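Local atomic coordinates of ficolin-3 (Homo sapiens, PDB entry 2J5Z), a protein that probably recognises sugars on microbial surfaces as a soluble innate-immune lectin, binding galactose through its fibrinogen-like domain. Residues V54-F65 / F76-L85; Y181-Y189 / Y199-V209. All blocks are in the same frame, centred on the assembly; numbering follows the deposited sequence. Where two conformers were deposited one is given.

Interaction 1 of 2, residues V54-F65 / F76-L85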
loop_
_atom_site.group_PDB
_atom_site.type_symbol
_atom_site.label_atom_id
_atom_site.label_comp_id
_atom_site.label_asym_id
_atom_site.label_seq_id
_atom_site.Cartn_x
_atom_site.Cartn_y
_atom_site.Cartn_z
ATOM N N VAL A 54 -10.747 -5.925 -8.872
ATOM C CA VAL A 54 -9.530 -6.389 -9.522
ATOM C C VAL A 54 -9.096 -7.689 -8.884
ATOM O O VAL A 54 -8.760 -7.712 -7.692
ATOM C CB VAL A 54 -8.398 -5.357 -9.392
ATOM C CG1 VAL A 54 -7.110 -5.849 -10.105
ATOM C CG2 VAL A 54 -8.867 -3.991 -9.940
ATOM N N PHE A 55 -9.091 -8.770 -9.663
ATOM C CA PHE A 55 -8.793 -10.076 -9.070
ATOM C C PHE A 55 -7.427 -10.644 -9.453
ATOM O O PHE A 55 -7.011 -11.666 -8.913
ATOM C CB PHE A 55 -9.915 -11.105 -9.345
ATOM C CG PHE A 55 -10.084 -11.503 -10.808
ATOM C CD1 PHE A 55 -9.385 -12.584 -11.343
ATOM C CD2 PHE A 55 -11.000 -10.837 -11.617
ATOM C CE1 PHE A 55 -9.550 -12.961 -12.688
ATOM C CE2 PHE A 55 -11.188 -11.215 -12.957
ATOM C CZ PHE A 55 -10.466 -12.285 -13.487
ATOM N N GLN A 56 -6.756 -10.007 -10.414
ATOM C CA GLN A 56 -5.398 -10.417 -10.811
ATOM C C GLN A 56 -4.607 -9.176 -11.204
ATOM O O GLN A 56 -5.149 -8.258 -11.800
ATOM C CB GLN A 56 -5.444 -11.403 -11.987
ATOM C CG GLN A 56 -4.083 -12.065 -12.318
ATOM C CD GLN A 56 -3.340 -11.429 -13.501
ATOM O OE1 GLN A 56 -3.526 -10.259 -13.826
ATOM N NE2 GLN A 56 -2.487 -12.215 -14.137
ATOM N N ARG A 57 -3.325 -9.143 -10.849
ATOM C CA ARG A 57 -2.517 -7.995 -11.191
ATOM C C ARG A 57 -1.076 -8.463 -11.334
ATOM O O ARG A 57 -0.575 -9.183 -10.470
ATOM C CB ARG A 57 -2.656 -6.928 -10.097
ATOM C CG ARG A 57 -2.004 -5.605 -10.377
ATOM C CD ARG A 57 -2.592 -4.526 -9.448
ATOM N NE ARG A 57 -2.148 -4.675 -8.064
ATOM C CZ ARG A 57 -2.493 -3.852 -7.080
ATOM N NH1 ARG A 57 -3.306 -2.833 -7.319
ATOM N NH2 ARG A 57 -2.035 -4.048 -5.853
ATOM N N ARG A 58 -0.446 -8.074 -12.443
ATOM C CA ARG A 58 0.999 -8.288 -12.690
ATOM C C ARG A 58 1.648 -6.920 -12.881
ATOM O O ARG A 58 1.064 -6.059 -13.523
ATOM C CB ARG A 58 1.211 -9.101 -13.963
ATOM C CG ARG A 58 0.545 -10.470 -13.987
ATOM C CD ARG A 58 0.862 -11.316 -12.769
ATOM N NE ARG A 58 2.233 -11.871 -12.752
ATOM C CZ ARG A 58 2.665 -12.888 -13.492
ATOM N NH1 ARG A 58 1.873 -13.477 -14.395
ATOM N NH2 ARG A 58 3.922 -13.312 -13.349
ATOM N N GLN A 59 2.850 -6.720 -12.338
ATOM C CA GLN A 59 3.445 -5.375 -12.275
ATOM C C GLN A 59 4.976 -5.347 -12.302
ATOM O O GLN A 59 5.565 -4.428 -12.865
ATOM C CB GLN A 59 3.013 -4.649 -10.987
ATOM C CG GLN A 59 1.537 -4.606 -10.727
ATOM C CD GLN A 59 1.160 -3.555 -9.723
ATOM O OE1 GLN A 59 0.147 -2.867 -9.883
ATOM N NE2 GLN A 59 1.977 -3.401 -8.688
ATOM N N ASP A 60 5.613 -6.320 -11.662
ATOM C CA ASP A 60 7.057 -6.223 -11.420
ATOM C C ASP A 60 7.788 -7.553 -11.281
ATOM O O ASP A 60 9.020 -7.582 -11.151
ATOM C CB ASP A 60 7.332 -5.329 -10.193
ATOM C CG ASP A 60 6.655 -5.827 -8.915
ATOM O OD1 ASP A 60 6.624 -5.062 -7.930
ATOM O OD2 ASP A 60 6.162 -6.967 -8.877
ATOM N N GLY A 61 7.047 -8.653 -11.309
ATOM C CA GLY A 61 7.648 -9.969 -11.195
ATOM C C GLY A 61 8.104 -10.319 -9.789
ATOM O O GLY A 61 8.893 -11.247 -9.599
ATOM N N SER A 62 7.595 -9.584 -8.800
ATOM C CA SER A 62 7.964 -9.824 -7.411
ATOM C C SER A 62 7.335 -11.103 -6.850
ATOM O O SER A 62 7.879 -11.715 -5.938
ATOM C CB SER A 62 7.620 -8.611 -6.537
ATOM O OG SER A 62 6.226 -8.345 -6.523
ATOM N N VAL A 63 6.205 -11.524 -7.414
ATOM C CA VAL A 63 5.499 -12.693 -6.905
ATOM C C VAL A 63 5.568 -13.874 -7.878
ATOM O O VAL A 63 5.396 -13.697 -9.082
ATOM C CB VAL A 63 4.012 -12.357 -6.649
ATOM C CG1 VAL A 63 3.225 -13.613 -6.276
ATOM C CG2 VAL A 63 3.885 -11.308 -5.559
ATOM N N ASP A 64 5.788 -15.075 -7.351
ATOM C CA ASP A 64 5.879 -16.279 -8.186
ATOM C C ASP A 64 4.475 -16.763 -8.533
ATOM O O ASP A 64 3.659 -17.022 -7.639
ATOM C CB ASP A 64 6.645 -17.362 -7.426
ATOM C CG ASP A 64 6.942 -18.598 -8.260
ATOM O OD1 ASP A 64 6.505 -18.690 -9.426
ATOM O OD2 ASP A 64 7.611 -19.507 -7.712
ATOM N N PHE A 65 4.175 -16.854 -9.824
ATOM C CA PHE A 65 2.844 -17.295 -10.243
ATOM C C PHE A 65 2.831 -18.775 -10.654
ATOM O O PHE A 65 1.779 -19.320 -10.980
ATOM C CB PHE A 65 2.267 -16.389 -11.358
ATOM C CG PHE A 65 1.509 -15.188 -10.835
ATOM C CD1 PHE A 65 2.173 -14.181 -10.153
ATOM C CD2 PHE A 65 0.127 -15.068 -11.024
ATOM C CE1 PHE A 65 1.491 -13.081 -9.658
ATOM C CE2 PHE A 65 -0.569 -13.956 -10.529
ATOM C CZ PHE A 65 0.112 -12.958 -9.857
ATOM N N PHE A 76 -3.255 -16.028 -3.670
ATOM C CA PHE A 76 -1.888 -15.780 -3.197
ATOM C C PHE A 76 -1.339 -14.439 -3.689
ATOM O O PHE A 76 -1.886 -13.828 -4.619
ATOM C CB PHE A 76 -0.951 -16.898 -3.666
ATOM C CG PHE A 76 -0.823 -16.979 -5.157
ATOM C CD1 PHE A 76 0.070 -16.157 -5.837
ATOM C CD2 PHE A 76 -1.612 -17.864 -5.882
ATOM C CE1 PHE A 76 0.180 -16.227 -7.232
ATOM C CE2 PHE A 76 -1.517 -17.927 -7.270
ATOM C CZ PHE A 76 -0.627 -17.113 -7.940
ATOM N N GLY A 77 -0.243 -13.979 -3.082
ATOM C CA GLY A 77 0.382 -12.740 -3.530
ATOM C C GLY A 77 0.428 -11.658 -2.462
ATOM O O GLY A 77 0.270 -11.944 -1.275
ATOM N N ASN A 78 0.638 -10.414 -2.884
ATOM C CA ASN A 78 0.801 -9.296 -1.951
ATOM C C ASN A 78 -0.125 -8.138 -2.325
ATOM O O ASN A 78 -0.132 -7.694 -3.477
ATOM C CB ASN A 78 2.265 -8.834 -1.942
ATOM C CG ASN A 78 2.582 -7.856 -0.807
ATOM O OD1 ASN A 78 1.844 -6.904 -0.561
ATOM N ND2 ASN A 78 3.696 -8.094 -0.113
ATOM N N GLN A 79 -0.907 -7.660 -1.353
ATOM C CA GLN A 79 -1.853 -6.545 -1.572
ATOM C C GLN A 79 -1.219 -5.331 -2.277
ATOM O O GLN A 79 -1.849 -4.688 -3.124
ATOM C CB GLN A 79 -2.488 -6.100 -0.250
ATOM C CG GLN A 79 -3.516 -7.119 0.292
ATOM C CD GLN A 79 -4.216 -6.650 1.550
ATOM O OE1 GLN A 79 -4.187 -5.472 1.885
ATOM N NE2 GLN A 79 -4.846 -7.572 2.257
ATOM N N GLU A 80 0.034 -5.056 -1.939
ATOM C CA GLU A 80 0.760 -3.881 -2.442
ATOM C C GLU A 80 1.180 -4.032 -3.897
ATOM O O GLU A 80 1.499 -3.040 -4.579
ATOM C CB GLU A 80 2.025 -3.707 -1.591
ATOM C CG GLU A 80 2.804 -2.436 -1.800
ATOM C CD GLU A 80 4.102 -2.443 -1.009
ATOM O OE1 GLU A 80 4.800 -3.482 -1.018
ATOM O OE2 GLU A 80 4.419 -1.413 -0.378
ATOM N N SER A 81 1.209 -5.271 -4.378
ATOM C CA SER A 81 1.731 -5.521 -5.711
ATOM C C SER A 81 0.906 -6.565 -6.458
ATOM O O SER A 81 -0.260 -6.327 -6.795
ATOM C CB SER A 81 3.225 -5.896 -5.659
ATOM O OG SER A 81 3.478 -7.127 -4.991
ATOM N N GLU A 82 1.497 -7.731 -6.673
ATOM C CA GLU A 82 0.919 -8.738 -7.557
ATOM C C GLU A 82 0.130 -9.783 -6.779
ATOM O O GLU A 82 0.536 -10.176 -5.685
ATOM C CB GLU A 82 2.034 -9.403 -8.347
ATOM C CG GLU A 82 2.897 -8.411 -9.114
ATOM C CD GLU A 82 3.933 -9.106 -9.968
ATOM O OE1 GLU A 82 4.546 -10.078 -9.487
ATOM O OE2 GLU A 82 4.106 -8.702 -11.132
ATOM N N PHE A 83 -1.000 -10.224 -7.340
ATOM C CA PHE A 83 -1.800 -11.251 -6.674
ATOM C C PHE A 83 -2.764 -11.976 -7.604
ATOM O O PHE A 83 -3.026 -11.531 -8.727
ATOM C CB PHE A 83 -2.613 -10.640 -5.523
ATOM C CG PHE A 83 -3.558 -9.567 -5.965
ATOM C CD1 PHE A 83 -4.832 -9.887 -6.418
ATOM C CD2 PHE A 83 -3.173 -8.228 -5.927
ATOM C CE1 PHE A 83 -5.696 -8.894 -6.829
ATOM C CE2 PHE A 83 -4.031 -7.236 -6.322
ATOM C CZ PHE A 83 -5.288 -7.554 -6.786
ATOM N N TRP A 84 -3.259 -13.111 -7.112
ATOM C CA TRP A 84 -4.403 -13.820 -7.693
ATOM C C TRP A 84 -5.407 -13.986 -6.549
ATOM O O TRP A 84 -5.077 -14.565 -5.512
ATOM C CB TRP A 84 -3.957 -15.192 -8.223
ATOM C CG TRP A 84 -5.090 -16.027 -8.743
ATOM C CD1 TRP A 84 -5.747 -17.035 -8.086
ATOM C CD2 TRP A 84 -5.706 -15.911 -10.031
ATOM N NE1 TRP A 84 -6.734 -17.561 -8.902
ATOM C CE2 TRP A 84 -6.719 -16.893 -10.102
ATOM C CE3 TRP A 84 -5.482 -15.086 -11.139
ATOM C CZ2 TRP A 84 -7.525 -17.060 -11.238
ATOM C CZ3 TRP A 84 -6.280 -15.256 -12.273
ATOM C CH2 TRP A 84 -7.283 -16.231 -12.311
ATOM N N LEU A 85 -6.636 -13.497 -6.716
ATOM C CA LEU A 85 -7.583 -13.442 -5.600
ATOM C C LEU A 85 -7.960 -14.834 -5.081
ATOM O O LEU A 85 -8.229 -15.005 -3.886
ATOM C CB LEU A 85 -8.863 -12.708 -6.026
ATOM C CG LEU A 85 -9.893 -12.453 -4.929
ATOM C CD1 LEU A 85 -9.353 -11.529 -3.843
ATOM C CD2 LEU A 85 -11.157 -11.845 -5.572
HETATM O O HOH W 1 5.149 -12.044 -11.120
HETATM O O HOH W 2 0.113 -1.425 -6.878
HETATM O O HOH W 3 5.641 -7.937 -3.878
#
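Strand 52-58 of the fibrinogen-like domain pairs antiparallel with the short strand 83-84, and the loop that follows Arg58 wraps round the side chain of Glu82. Arg57 N bonds to Phe83 O (3.2 Å), and Leu85 N to Phe55 O. Beyond the strands Glu82 extends into the loop, where its OE2 accepts three backbone N-H groups: Gln59 N at 2.6 Å, on the anti lone pair, and Asp60 N and Gly61 N from above the carboxylate plane. Its OE1 takes Val63 N at 3.0 Å, met nearly along the C-O bond; a water ties the same oxygen to Arg58 NH2 and Val63 O. Four amides probably stabilise the carboxylate as an anion, although Asp60 OD2 lies 3.5 Å from Glu82 OE2. Arg57, turned at chi3 (72°), grips Ser81 O side-on with NE (2.8 Å) and NH2, the oxygen lying in the guanidinium plane; Arg57 NH1 forms a salt bridge with Glu80 of a neighbouring subunit. The Phe76 edge meets the face of Phe65 (centroids 5.0 Å apart), and Phe55 turns its edge, offset, toward the face of Trp84's six-membered ring. This is the antiparallel sheet of the fibrinogen-like domain, with a loop folded round a buried glutamate.

Interaction 2 of 2, residues Y181-Y189 / Y199-V209. With GAL (beta-D-galactopyranose), chain E.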
loop_
_atom_site.group_PDB
_atom_site.type_symbol
_atom_site.label_atom_id
_atom_site.label_comp_id
_atom_site.label_asym_id
_atom_site.label_seq_id
_atom_site.Cartn_x
_atom_site.Cartn_y
_atom_site.Cartn_z
ATOM N N TYR A 181 -2.544 -22.330 -25.394
ATOM C CA TYR A 181 -3.172 -21.031 -25.115
ATOM C C TYR A 181 -3.189 -19.952 -26.209
ATOM O O TYR A 181 -2.345 -19.929 -27.112
ATOM C CB TYR A 181 -2.573 -20.417 -23.836
ATOM C CG TYR A 181 -1.160 -19.850 -23.960
ATOM C CD1 TYR A 181 -0.941 -18.577 -24.476
ATOM C CD2 TYR A 181 -0.060 -20.568 -23.506
ATOM C CE1 TYR A 181 0.339 -18.040 -24.566
ATOM C CE2 TYR A 181 1.231 -20.037 -23.587
ATOM C CZ TYR A 181 1.420 -18.776 -24.121
ATOM O OH TYR A 181 2.683 -18.230 -24.207
ATOM N N ARG A 182 -4.167 -19.052 -26.099
ATOM C CA ARG A 182 -4.138 -17.759 -26.781
ATOM C C ARG A 182 -3.814 -16.665 -25.767
ATOM O O ARG A 182 -3.389 -15.577 -26.143
ATOM C CB ARG A 182 -5.492 -17.437 -27.422
ATOM C CG ARG A 182 -6.047 -18.511 -28.350
ATOM C CD ARG A 182 -6.101 -18.063 -29.793
ATOM N NE ARG A 182 -6.661 -16.724 -29.949
ATOM C CZ ARG A 182 -6.236 -15.854 -30.859
ATOM N NH1 ARG A 182 -5.256 -16.190 -31.692
ATOM N NH2 ARG A 182 -6.783 -14.656 -30.939
ATOM N N SER A 183 -4.044 -16.946 -24.481
ATOM C CA SER A 183 -3.658 -16.017 -23.397
ATOM C C SER A 183 -3.036 -16.776 -22.224
ATOM O O SER A 183 -3.363 -17.931 -21.966
ATOM C CB SER A 183 -4.850 -15.182 -22.916
ATOM O OG SER A 183 -5.952 -16.014 -22.582
ATOM N N ASN A 184 -2.156 -16.106 -21.492
ATOM C CA ASN A 184 -1.355 -16.768 -20.473
ATOM C C ASN A 184 -0.915 -15.736 -19.436
ATOM O O ASN A 184 0.281 -15.581 -19.159
ATOM C CB ASN A 184 -0.118 -17.386 -21.141
ATOM C CG ASN A 184 0.662 -18.286 -20.224
ATOM O OD1 ASN A 184 0.088 -19.104 -19.478
ATOM N ND2 ASN A 184 2.005 -18.182 -20.297
ATOM N N LEU A 185 -1.879 -15.024 -18.867
ATOM C CA LEU A 185 -1.584 -13.850 -18.047
ATOM C C LEU A 185 -1.017 -14.166 -16.666
ATOM O O LEU A 185 -0.563 -13.264 -15.975
ATOM C CB LEU A 185 -2.811 -12.942 -17.914
ATOM C CG LEU A 185 -3.386 -12.390 -19.226
ATOM C CD1 LEU A 185 -4.581 -11.492 -18.929
ATOM C CD2 LEU A 185 -2.335 -11.649 -20.096
ATOM N N ASN A 186 -1.059 -15.439 -16.278
ATOM C CA ASN A 186 -0.446 -15.894 -15.027
ATOM C C ASN A 186 0.886 -16.555 -15.351
ATOM O O ASN A 186 1.406 -17.361 -14.572
ATOM C CB ASN A 186 -1.350 -16.882 -14.289
ATOM C CG ASN A 186 -2.605 -16.238 -13.736
ATOM O OD1 ASN A 186 -2.638 -15.032 -13.488
ATOM N ND2 ASN A 186 -3.644 -17.048 -13.518
ATOM N N GLY A 187 1.428 -16.213 -16.516
ATOM C CA GLY A 187 2.672 -16.832 -16.972
ATOM C C GLY A 187 3.885 -16.200 -16.317
ATOM O O GLY A 187 3.756 -15.331 -15.456
ATOM N N ARG A 188 5.068 -16.631 -16.741
ATOM C CA ARG A 188 6.318 -16.171 -16.142
ATOM C C ARG A 188 6.645 -14.713 -16.453
ATOM O O ARG A 188 6.581 -14.270 -17.597
ATOM C CB ARG A 188 7.469 -17.080 -16.584
ATOM C CG ARG A 188 8.745 -16.861 -15.815
ATOM C CD ARG A 188 9.668 -18.072 -15.978
ATOM N NE ARG A 188 10.768 -18.029 -15.028
ATOM C CZ ARG A 188 11.785 -18.878 -15.037
ATOM N NH1 ARG A 188 11.834 -19.840 -15.950
ATOM N NH2 ARG A 188 12.750 -18.759 -14.135
ATOM N N TYR A 189 7.001 -13.951 -15.422
ATOM C CA TYR A 189 7.272 -12.540 -15.623
ATOM C C TYR A 189 8.605 -12.297 -16.329
ATOM O O TYR A 189 9.559 -13.050 -16.141
ATOM C CB TYR A 189 7.243 -11.762 -14.302
ATOM C CG TYR A 189 7.118 -10.277 -14.520
ATOM C CD1 TYR A 189 5.870 -9.680 -14.667
ATOM C CD2 TYR A 189 8.250 -9.470 -14.615
ATOM C CE1 TYR A 189 5.748 -8.317 -14.881
ATOM C CE2 TYR A 189 8.142 -8.115 -14.837
ATOM C CZ TYR A 189 6.889 -7.534 -14.972
ATOM O OH TYR A 189 6.771 -6.175 -15.183
ATOM N N TYR A 199 7.348 -18.857 -23.535
ATOM C CA TYR A 199 5.971 -18.613 -23.124
ATOM C C TYR A 199 5.984 -17.678 -21.925
ATOM O O TYR A 199 6.573 -18.009 -20.891
ATOM C CB TYR A 199 5.314 -19.926 -22.727
ATOM C CG TYR A 199 5.425 -20.990 -23.790
ATOM C CD1 TYR A 199 4.846 -20.805 -25.034
ATOM C CD2 TYR A 199 6.115 -22.180 -23.551
ATOM C CE1 TYR A 199 4.947 -21.768 -26.018
ATOM C CE2 TYR A 199 6.218 -23.159 -24.532
ATOM C CZ TYR A 199 5.629 -22.942 -25.765
ATOM O OH TYR A 199 5.711 -23.895 -26.755
ATOM N N GLY A 200 5.339 -16.524 -22.064
ATOM C CA GLY A 200 5.276 -15.547 -20.972
ATOM C C GLY A 200 3.884 -14.973 -20.776
ATOM O O GLY A 200 2.892 -15.626 -21.090
ATOM N N ILE A 201 3.819 -13.741 -20.274
ATOM C CA ILE A 201 2.537 -13.067 -20.024
ATOM C C ILE A 201 2.038 -12.534 -21.364
ATOM O O ILE A 201 2.278 -11.378 -21.730
ATOM C CB ILE A 201 2.678 -11.967 -18.938
ATOM C CG1 ILE A 201 3.181 -12.606 -17.640
ATOM C CG2 ILE A 201 1.349 -11.245 -18.716
ATOM C CD1 ILE A 201 3.629 -11.620 -16.561
ATOM N N ASP A 202 1.364 -13.422 -22.094
ATOM C CA ASP A 202 1.093 -13.249 -23.525
ATOM C C ASP A 202 -0.404 -13.109 -23.827
ATOM O O ASP A 202 -1.243 -13.688 -23.132
ATOM C CB ASP A 202 1.613 -14.456 -24.308
ATOM C CG ASP A 202 3.116 -14.663 -24.171
ATOM O OD1 ASP A 202 3.828 -13.717 -23.781
ATOM O OD2 ASP A 202 3.580 -15.790 -24.459
ATOM N N TRP A 203 -0.719 -12.338 -24.866
ATOM C CA TRP A 203 -2.087 -12.175 -25.373
ATOM C C TRP A 203 -1.986 -12.263 -26.899
ATOM O O TRP A 203 -1.595 -11.294 -27.548
ATOM C CB TRP A 203 -2.647 -10.811 -24.946
ATOM C CG TRP A 203 -4.157 -10.611 -25.121
ATOM C CD1 TRP A 203 -4.786 -9.978 -26.155
ATOM C CD2 TRP A 203 -5.199 -11.030 -24.217
ATOM N NE1 TRP A 203 -6.154 -9.986 -25.957
ATOM C CE2 TRP A 203 -6.430 -10.634 -24.782
ATOM C CE3 TRP A 203 -5.207 -11.720 -22.994
ATOM C CZ2 TRP A 203 -7.654 -10.881 -24.157
ATOM C CZ3 TRP A 203 -6.423 -11.973 -22.378
ATOM C CH2 TRP A 203 -7.629 -11.554 -22.957
ATOM N N ALA A 204 -2.308 -13.430 -27.456
ATOM C CA ALA A 204 -2.010 -13.729 -28.870
ATOM C C ALA A 204 -2.460 -12.650 -29.846
ATOM O O ALA A 204 -1.747 -12.334 -30.807
ATOM C CB ALA A 204 -2.581 -15.079 -29.275
ATOM N N SER A 205 -3.642 -12.096 -29.613
ATOM C CA SER A 205 -4.242 -11.162 -30.552
ATOM C C SER A 205 -3.714 -9.742 -30.388
ATOM O O SER A 205 -4.041 -8.854 -31.182
ATOM C CB SER A 205 -5.761 -11.175 -30.411
ATOM O OG SER A 205 -6.152 -10.627 -29.157
ATOM N N GLY A 206 -2.916 -9.528 -29.345
ATOM C CA GLY A 206 -2.262 -8.248 -29.125
ATOM C C GLY A 206 -0.860 -8.298 -29.693
ATOM O O GLY A 206 -0.660 -8.021 -30.875
ATOM N N ARG A 207 0.109 -8.676 -28.858
ATOM C CA ARG A 207 1.518 -8.735 -29.265
ATOM C C ARG A 207 1.960 -10.137 -29.670
ATOM O O ARG A 207 3.030 -10.318 -30.255
ATOM C CB ARG A 207 2.428 -8.181 -28.158
ATOM C CG ARG A 207 1.998 -6.812 -27.662
ATOM C CD ARG A 207 3.100 -6.050 -26.918
ATOM N NE ARG A 207 4.081 -6.908 -26.254
ATOM C CZ ARG A 207 5.371 -6.954 -26.583
ATOM N NH1 ARG A 207 5.829 -6.194 -27.570
ATOM N NH2 ARG A 207 6.206 -7.753 -25.928
ATOM N N GLY A 208 1.141 -11.134 -29.359
ATOM C CA GLY A 208 1.421 -12.500 -29.773
ATOM C C GLY A 208 2.185 -13.305 -28.750
ATOM O O GLY A 208 2.738 -12.749 -27.796
ATOM N N VAL A 209 2.214 -14.620 -28.950
ATOM C CA VAL A 209 2.962 -15.525 -28.088
ATOM C C VAL A 209 4.439 -15.143 -28.098
ATOM O O VAL A 209 4.964 -14.707 -29.125
ATOM C CB VAL A 209 2.798 -16.993 -28.547
ATOM C CG1 VAL A 209 3.553 -17.931 -27.637
ATOM C CG2 VAL A 209 1.327 -17.371 -28.583
HETATM C C1 GAL E . -0.318 -22.817 -28.393
HETATM C C2 GAL E . -0.158 -21.370 -27.952
HETATM C C3 GAL E . 1.298 -21.055 -27.639
HETATM C C4 GAL E . 2.017 -22.172 -26.882
HETATM C C5 GAL E . 1.609 -23.565 -27.335
HETATM C C6 GAL E . 2.189 -24.626 -26.408
HETATM O O1 GAL E . -1.694 -23.116 -28.655
HETATM O O2 GAL E . -0.619 -20.492 -28.989
HETATM O O3 GAL E . 1.343 -19.858 -26.859
HETATM O O4 GAL E . 1.761 -22.050 -25.480
HETATM O O5 GAL E . 0.186 -23.631 -27.341
HETATM O O6 GAL E . 2.738 -25.696 -27.187
HETATM O O HOH W 4 4.840 -18.256 -18.900
HETATM O O HOH W 5 6.330 -12.603 -19.507
#
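Within the two segments, Asp202 OD2 accepts from two donors that come from the same face of its carboxylate: Tyr181 OH, at 2.6 Å on the anti side, and Gly200 N, at 3.1 Å from above the plane. The phenol bond fixes the far end of the Tyr181 ring. Galactose O3 lies over one face of this ring, toward the rim, and Asn184 CB over the centre of the other, consistent with a second-shell role for Asp202 in positioning Tyr181. Val209 and the Tyr199 ring also border the galactose, and Val171, Ser179 and Cys180 complete the pocket. Away from the sugar the backbones run alongside each other: Ala204 N bonds to Arg182 O at 2.7 Å, almost straight (168°), and Asn184 N to Asp202 O. Asn184 ND2 reaches Gly200 O at 2.8 Å from above the carbonyl plane, while its OD1 bonds to Tyr177. A water joins Arg188 O to Ile201 N. On the inner side Leu185 CD1 packs on Trp203 CZ3 (3.9 Å), Ser183 CB touches Trp203 CE3, and Ile201 CD1 meets Tyr189 CD1. Both segments are loop, lying between helix 167-171, whose Val171 touches Tyr181, Asn184 and Tyr199, and the sheet, where Leu185 and Trp203 rest on strand 101-106 and Leu185 and Ile201 on strand 215-220.

Interaction 1 belongs to the central sheet and reaches the subunit interface, whereas interaction 2 is built from loops on the ligand-binding side and touches no other protein chain of the assembly. Both are partly buried. Their centres are about 16 Å apart, and they meet directly: Arg58 NH1 probably bonds to Gly187 O, and Gln56 NE2 to Asn186 OD1, so side chains of strand 52-58 hold the turn at 184-187. Strand 215-220 pairs with strand 52-58 in interaction 1 and is packed on by Leu185 and Ile201 of interaction 2. Within its segments Glu82 gathers four backbone amides, plus a water, whereas Asp202 gathers an amide and the phenol of Tyr181, which lies against galactose.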